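Local coordinates for protein alpha-ketoglutarate-dependent 2,4-dichlorophenoxyacetate dioxygenase (Bradyrhizobium diazoefficiens, PDB 5BKE) that probably acts as a metal- and 2-oxoglutarate-dependent dioxygenase of the TfdA family, linked to the oxidative breakdown of aryloxyalkanoate herbicides, at residues I162-R175 / K208-M222. Numbering follows the deposited sequence.
Sequences IEDLVCEHSLMYSR and KSLYLSSHAGKIASM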
loop_
_atom_site.group_PDB
_atom_site.type_symbol
_atom_site.label_atom_id
_atom_site.label_comp_id
_atom_site.label_asym_id
_atom_site.label_seq_id
_atom_site.Cartn_x
_atom_site.Cartn_y
_atom_site.Cartn_z
ATOM N N ILE C 162 12.797 28.351 2.537
ATOM C CA ILE C 162 13.252 29.069 1.340
ATOM C C ILE C 162 12.148 29.593 0.400
ATOM O O ILE C 162 12.413 30.452 -0.441
ATOM C CB ILE C 162 14.313 28.248 0.547
ATOM C CG1 ILE C 162 13.701 26.971 -0.058
ATOM C CG2 ILE C 162 15.536 27.960 1.430
ATOM C CD1 ILE C 162 14.610 26.232 -1.017
ATOM N N GLU C 163 10.917 29.099 0.571
ATOM C CA GLU C 163 9.818 29.313 -0.388
ATOM C C GLU C 163 9.651 30.754 -0.902
ATOM O O GLU C 163 9.536 30.964 -2.113
ATOM C CB GLU C 163 8.491 28.740 0.163
ATOM C CG GLU C 163 7.239 28.934 -0.708
ATOM C CD GLU C 163 7.280 28.212 -2.057
ATOM O OE1 GLU C 163 7.801 27.078 -2.141
ATOM O OE2 GLU C 163 6.768 28.778 -3.054
ATOM N N ASP C 164 9.660 31.727 0.008
ATOM C CA ASP C 164 9.376 33.126 -0.350
ATOM C C ASP C 164 10.606 34.033 -0.338
ATOM O O ASP C 164 10.486 35.246 -0.527
ATOM C CB ASP C 164 8.269 33.703 0.546
ATOM C CG ASP C 164 6.941 32.968 0.382
ATOM O OD1 ASP C 164 6.348 33.030 -0.713
ATOM O OD2 ASP C 164 6.494 32.318 1.348
ATOM N N LEU C 165 11.785 33.444 -0.145
ATOM C CA LEU C 165 13.028 34.213 -0.115
ATOM C C LEU C 165 13.402 34.842 -1.468
ATOM O O LEU C 165 13.147 34.271 -2.539
ATOM C CB LEU C 165 14.173 33.370 0.456
ATOM C CG LEU C 165 14.051 32.900 1.917
ATOM C CD1 LEU C 165 15.307 32.141 2.336
ATOM C CD2 LEU C 165 13.761 34.044 2.887
ATOM N N VAL C 166 13.971 36.042 -1.398
ATOM C CA VAL C 166 14.382 36.798 -2.580
ATOM C C VAL C 166 15.890 37.076 -2.502
ATOM O O VAL C 166 16.403 37.492 -1.451
ATOM C CB VAL C 166 13.550 38.108 -2.734
ATOM C CG1 VAL C 166 14.049 38.970 -3.882
ATOM C CG2 VAL C 166 12.074 37.794 -2.966
ATOM N N CYS C 167 16.584 36.841 -3.621
ATOM C CA CYS C 167 18.024 37.123 -3.746
ATOM C C CYS C 167 18.293 38.379 -4.577
ATOM O O CYS C 167 17.551 38.684 -5.508
ATOM C CB CYS C 167 18.756 35.934 -4.379
ATOM S SG CYS C 167 18.575 34.341 -3.537
ATOM N N GLU C 168 19.368 39.087 -4.236
ATOM C CA GLU C 168 19.881 40.202 -5.032
ATOM C C GLU C 168 21.015 39.717 -5.934
ATOM O O GLU C 168 22.043 39.239 -5.448
ATOM C CB GLU C 168 20.355 41.350 -4.130
ATOM C CG GLU C 168 19.242 41.939 -3.279
ATOM C CD GLU C 168 19.573 43.273 -2.618
ATOM O OE1 GLU C 168 20.570 43.939 -3.002
ATOM O OE2 GLU C 168 18.801 43.662 -1.709
ATOM N N HIS C 169 20.805 39.821 -7.243
ATOM C CA HIS C 169 21.786 39.373 -8.227
ATOM C C HIS C 169 22.488 40.567 -8.880
ATOM O O HIS C 169 21.833 41.523 -9.317
ATOM C CB HIS C 169 21.126 38.576 -9.342
ATOM C CG HIS C 169 20.571 37.247 -8.930
ATOM N ND1 HIS C 169 21.023 36.061 -9.468
ATOM C CD2 HIS C 169 19.563 36.919 -8.084
ATOM C CE1 HIS C 169 20.325 35.058 -8.963
ATOM N NE2 HIS C 169 19.427 35.553 -8.127
ATOM N N SER C 170 23.815 40.482 -8.964
ATOM C CA SER C 170 24.644 41.464 -9.650
ATOM C C SER C 170 25.948 40.828 -10.123
ATOM O O SER C 170 26.537 40.001 -9.408
ATOM C CB SER C 170 24.971 42.627 -8.711
ATOM O OG SER C 170 25.879 43.529 -9.314
ATOM N N LEU C 171 26.412 41.248 -11.303
ATOM C CA LEU C 171 27.769 40.918 -11.773
ATOM C C LEU C 171 28.860 41.325 -10.785
ATOM O O LEU C 171 29.917 40.694 -10.733
ATOM C CB LEU C 171 28.050 41.509 -13.155
ATOM C CG LEU C 171 27.494 40.712 -14.339
ATOM C CD1 LEU C 171 27.319 41.586 -15.572
ATOM C CD2 LEU C 171 28.347 39.489 -14.659
ATOM N N MET C 172 28.585 42.346 -9.975
ATOM C CA MET C 172 29.512 42.791 -8.930
ATOM C C MET C 172 29.691 41.767 -7.799
ATOM O O MET C 172 30.742 41.735 -7.150
ATOM C CB MET C 172 29.077 44.145 -8.358
ATOM C CG MET C 172 29.018 45.286 -9.371
ATOM S SD MET C 172 28.800 46.928 -8.625
ATOM C CE MET C 172 27.060 46.939 -8.186
ATOM N N TYR C 173 28.669 40.942 -7.553
ATOM C CA TYR C 173 28.761 39.888 -6.528
ATOM C C TYR C 173 29.613 38.696 -6.981
ATOM O O TYR C 173 30.479 38.228 -6.230
ATOM C CB TYR C 173 27.381 39.407 -6.088
ATOM C CG TYR C 173 26.605 40.339 -5.178
ATOM C CD1 TYR C 173 27.167 40.834 -3.993
ATOM C CD2 TYR C 173 25.273 40.687 -5.475
ATOM C CE1 TYR C 173 26.443 41.670 -3.148
ATOM C CE2 TYR C 173 24.540 41.523 -4.636
ATOM C CZ TYR C 173 25.126 42.010 -3.472
ATOM O OH TYR C 173 24.408 42.838 -2.632
ATOM N N SER C 174 29.370 38.225 -8.203
ATOM C CA SER C 174 30.120 37.110 -8.771
ATOM C C SER C 174 31.591 37.451 -9.005
ATOM O O SER C 174 32.467 36.649 -8.668
ATOM C CB SER C 174 29.476 36.606 -10.056
ATOM O OG SER C 174 29.352 37.641 -11.007
ATOM N N ARG C 175 31.851 38.631 -9.571
ATOM C CA ARG C 175 33.220 39.089 -9.807
ATOM C C ARG C 175 33.882 39.479 -8.497
ATOM O O ARG C 175 35.074 39.266 -8.323
ATOM C CB ARG C 175 33.288 40.233 -10.830
ATOM C CG ARG C 175 32.690 39.926 -12.196
ATOM C CD ARG C 175 33.169 38.605 -12.779
ATOM N NE ARG C 175 32.523 38.242 -14.050
ATOM C CZ ARG C 175 31.508 37.385 -14.188
ATOM N NH1 ARG C 175 31.038 37.124 -15.400
ATOM N NH2 ARG C 175 30.960 36.782 -13.137
ATOM N N LYS C 208 9.179 23.010 -9.620
ATOM C CA LYS C 208 9.889 23.981 -8.806
ATOM C C LYS C 208 11.392 23.722 -8.893
ATOM O O LYS C 208 11.828 22.583 -9.055
ATOM C CB LYS C 208 9.435 23.899 -7.351
ATOM C CG LYS C 208 8.074 24.498 -7.070
ATOM C CD LYS C 208 7.880 24.662 -5.573
ATOM C CE LYS C 208 6.763 25.646 -5.283
ATOM N NZ LYS C 208 6.367 25.619 -3.849
ATOM N N SER C 209 12.184 24.786 -8.792
ATOM C CA SER C 209 13.639 24.669 -8.867
ATOM C C SER C 209 14.336 25.779 -8.100
ATOM O O SER C 209 13.791 26.883 -7.916
ATOM C CB SER C 209 14.123 24.615 -10.324
ATOM O OG SER C 209 13.750 25.789 -11.023
ATOM N N LEU C 210 15.537 25.455 -7.633
ATOM C CA LEU C 210 16.400 26.397 -6.937
ATOM C C LEU C 210 17.007 27.363 -7.947
ATOM O O LEU C 210 17.653 26.947 -8.903
ATOM C CB LEU C 210 17.502 25.641 -6.180
ATOM C CG LEU C 210 17.089 24.808 -4.953
ATOM C CD1 LEU C 210 18.211 23.877 -4.482
ATOM C CD2 LEU C 210 16.657 25.723 -3.817
ATOM N N TYR C 211 16.784 28.656 -7.739
ATOM C CA TYR C 211 17.339 29.668 -8.626
ATOM C C TYR C 211 18.646 30.136 -8.029
ATOM O O TYR C 211 18.730 31.179 -7.367
ATOM C CB TYR C 211 16.361 30.827 -8.867
ATOM C CG TYR C 211 16.751 31.755 -10.015
ATOM C CD1 TYR C 211 17.903 31.523 -10.797
ATOM C CD2 TYR C 211 15.956 32.857 -10.333
ATOM C CE1 TYR C 211 18.250 32.367 -11.838
ATOM C CE2 TYR C 211 16.290 33.703 -11.378
ATOM C CZ TYR C 211 17.432 33.454 -12.131
ATOM O OH TYR C 211 17.736 34.292 -13.179
ATOM N N LEU C 212 19.664 29.321 -8.263
ATOM C CA LEU C 212 20.981 29.573 -7.722
ATOM C C LEU C 212 21.874 30.166 -8.803
ATOM O O LEU C 212 21.644 29.945 -10.001
ATOM C CB LEU C 212 21.566 28.283 -7.145
ATOM C CG LEU C 212 20.765 27.604 -6.033
ATOM C CD1 LEU C 212 21.465 26.320 -5.607
ATOM C CD2 LEU C 212 20.554 28.525 -4.832
ATOM N N SER C 213 22.879 30.925 -8.364
ATOM C CA SER C 213 23.771 31.671 -9.262
ATOM C C SER C 213 24.858 32.393 -8.487
ATOM O O SER C 213 24.609 32.938 -7.396
ATOM C CB SER C 213 22.979 32.688 -10.105
ATOM O OG SER C 213 23.774 33.221 -11.151
ATOM N N SER C 214 26.062 32.402 -9.063
ATOM C CA SER C 214 27.194 33.187 -8.533
ATOM C C SER C 214 26.871 34.688 -8.378
ATOM O O SER C 214 27.438 35.360 -7.521
ATOM C CB SER C 214 28.421 33.018 -9.427
ATOM O OG SER C 214 28.152 33.516 -10.729
ATOM N N HIS C 215 25.961 35.193 -9.203
ATOM C CA HIS C 215 25.548 36.604 -9.147
ATOM C C HIS C 215 24.751 36.964 -7.880
ATOM O O HIS C 215 24.760 38.114 -7.456
ATOM C CB HIS C 215 24.794 37.004 -10.415
ATOM C CG HIS C 215 25.490 36.608 -11.684
ATOM N ND1 HIS C 215 26.810 36.921 -11.945
ATOM C CD2 HIS C 215 25.044 35.936 -12.773
ATOM C CE1 HIS C 215 27.146 36.451 -13.134
ATOM N NE2 HIS C 215 26.092 35.851 -13.658
ATOM N N ALA C 216 24.100 35.972 -7.269
ATOM C CA ALA C 216 23.362 36.160 -6.017
ATOM C C ALA C 216 24.312 36.307 -4.822
ATOM O O ALA C 216 25.012 35.353 -4.428
ATOM C CB ALA C 216 22.362 35.032 -5.797
ATOM N N GLY C 217 24.339 37.517 -4.263
ATOM C CA GLY C 217 25.263 37.851 -3.192
ATOM C C GLY C 217 24.635 38.094 -1.844
ATOM O O GLY C 217 25.348 38.214 -0.851
ATOM N N LYS C 218 23.307 38.182 -1.800
ATOM C CA LYS C 218 22.584 38.234 -0.525
ATOM C C LYS C 218 21.126 37.806 -0.677
ATOM O O LYS C 218 20.567 37.841 -1.778
ATOM C CB LYS C 218 22.689 39.627 0.130
ATOM C CG LYS C 218 21.796 40.702 -0.474
ATOM C CD LYS C 218 21.810 41.987 0.348
ATOM C CE LYS C 218 21.046 41.852 1.661
ATOM N NZ LYS C 218 21.209 43.070 2.500
ATOM N N ILE C 219 20.537 37.389 0.443
ATOM C CA ILE C 219 19.097 37.208 0.565
ATOM C C ILE C 219 18.534 38.479 1.211
ATOM O O ILE C 219 19.043 38.944 2.236
ATOM C CB ILE C 219 18.741 35.915 1.347
ATOM C CG1 ILE C 219 19.181 34.679 0.540
ATOM C CG2 ILE C 219 17.246 35.859 1.657
ATOM C CD1 ILE C 219 19.284 33.380 1.321
ATOM N N ALA C 220 17.489 39.020 0.589
ATOM C CA ALA C 220 16.886 40.306 0.935
ATOM C C ALA C 220 16.468 40.433 2.396
ATOM O O ALA C 220 16.747 41.451 3.024
ATOM C CB ALA C 220 15.694 40.581 0.024
ATOM N N SER C 221 15.812 39.406 2.933
ATOM C CA SER C 221 15.234 39.476 4.279
ATOM C C SER C 221 16.194 39.056 5.396
ATOM O O SER C 221 15.825 39.074 6.573
ATOM C CB SER C 221 13.939 38.657 4.342
ATOM O OG SER C 221 14.165 37.296 4.000
ATOM N N MET C 222 17.420 38.688 5.028
ATOM C CA MET C 222 18.406 38.178 5.987
ATOM C C MET C 222 19.649 39.067 6.055
ATOM O O MET C 222 19.877 39.900 5.171
ATOM C CB MET C 222 18.807 36.734 5.631
ATOM C CG MET C 222 17.670 35.725 5.691
ATOM S SD MET C 222 18.069 34.136 4.932
ATOM C CE MET C 222 19.128 33.385 6.172
HETATM O O HOH W 1 13.872 37.515 1.132
HETATM O O HOH W 2 17.478 33.664 -7.006
HETATM O O HOH W 3 29.727 34.009 -12.776
#
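Tyr173 lays one face of its ring over Gly217, whose CA sits 3.6 Å from the centroid of the Tyr173 ring in a CH-pi contact. The carbonyl O of His215 lies at the edge of the same ring. Gly217 has no side chain, which lets the ring come this close. With a serine in place of Tyr173, the CH-pi cover over Gly217 would probably be lost and a gap opened beside the strand.

Next to it, strands 166-169 and 216-219 pair antiparallel at the margin of a four-stranded sheet, within this chain. Ala220 N gives a nearly straight bond to Val166 O (2.8 Å, 176°), and Gly217 N donates to Glu168 O. Cys167 and His169 point to one face of the sheet. There Ala216 CB stands over the centre of the His169 ring, 3.8 Å from its centroid. The ring is pinned at both nitrogens: ND1 bonds to Ser119, and NE2 reaches water 2, which donates to Tyr211 O.

The other face and the far ends are looser. Glu168 and Lys218 lie side by side, touching by their carbon chains, with OE2 of Glu168 and NZ of Lys218 4.9 Å apart. Water 1 links Val166 N to Ser221 OG near the exposed turn. Farther off, Lys208 NZ meets Glu163 OE1 at 2.7 Å, a salt bridge on partly exposed side chains.

Ser170 is the N-cap: its OG accepts from Met172 N and also bonds to Phe191 O. Ser174 OG lies in the plane of the His215 ring, 2.8 Å from ND1 of His215. Ser174 OG sits between its own backbone N and carbonyl carbon (chi1 57°), which turns it to the ring. This buried bond probably limits turning of the His215 ring, next to Ser214, whose side chain is about 3 Å from that of the manganese ligand His115.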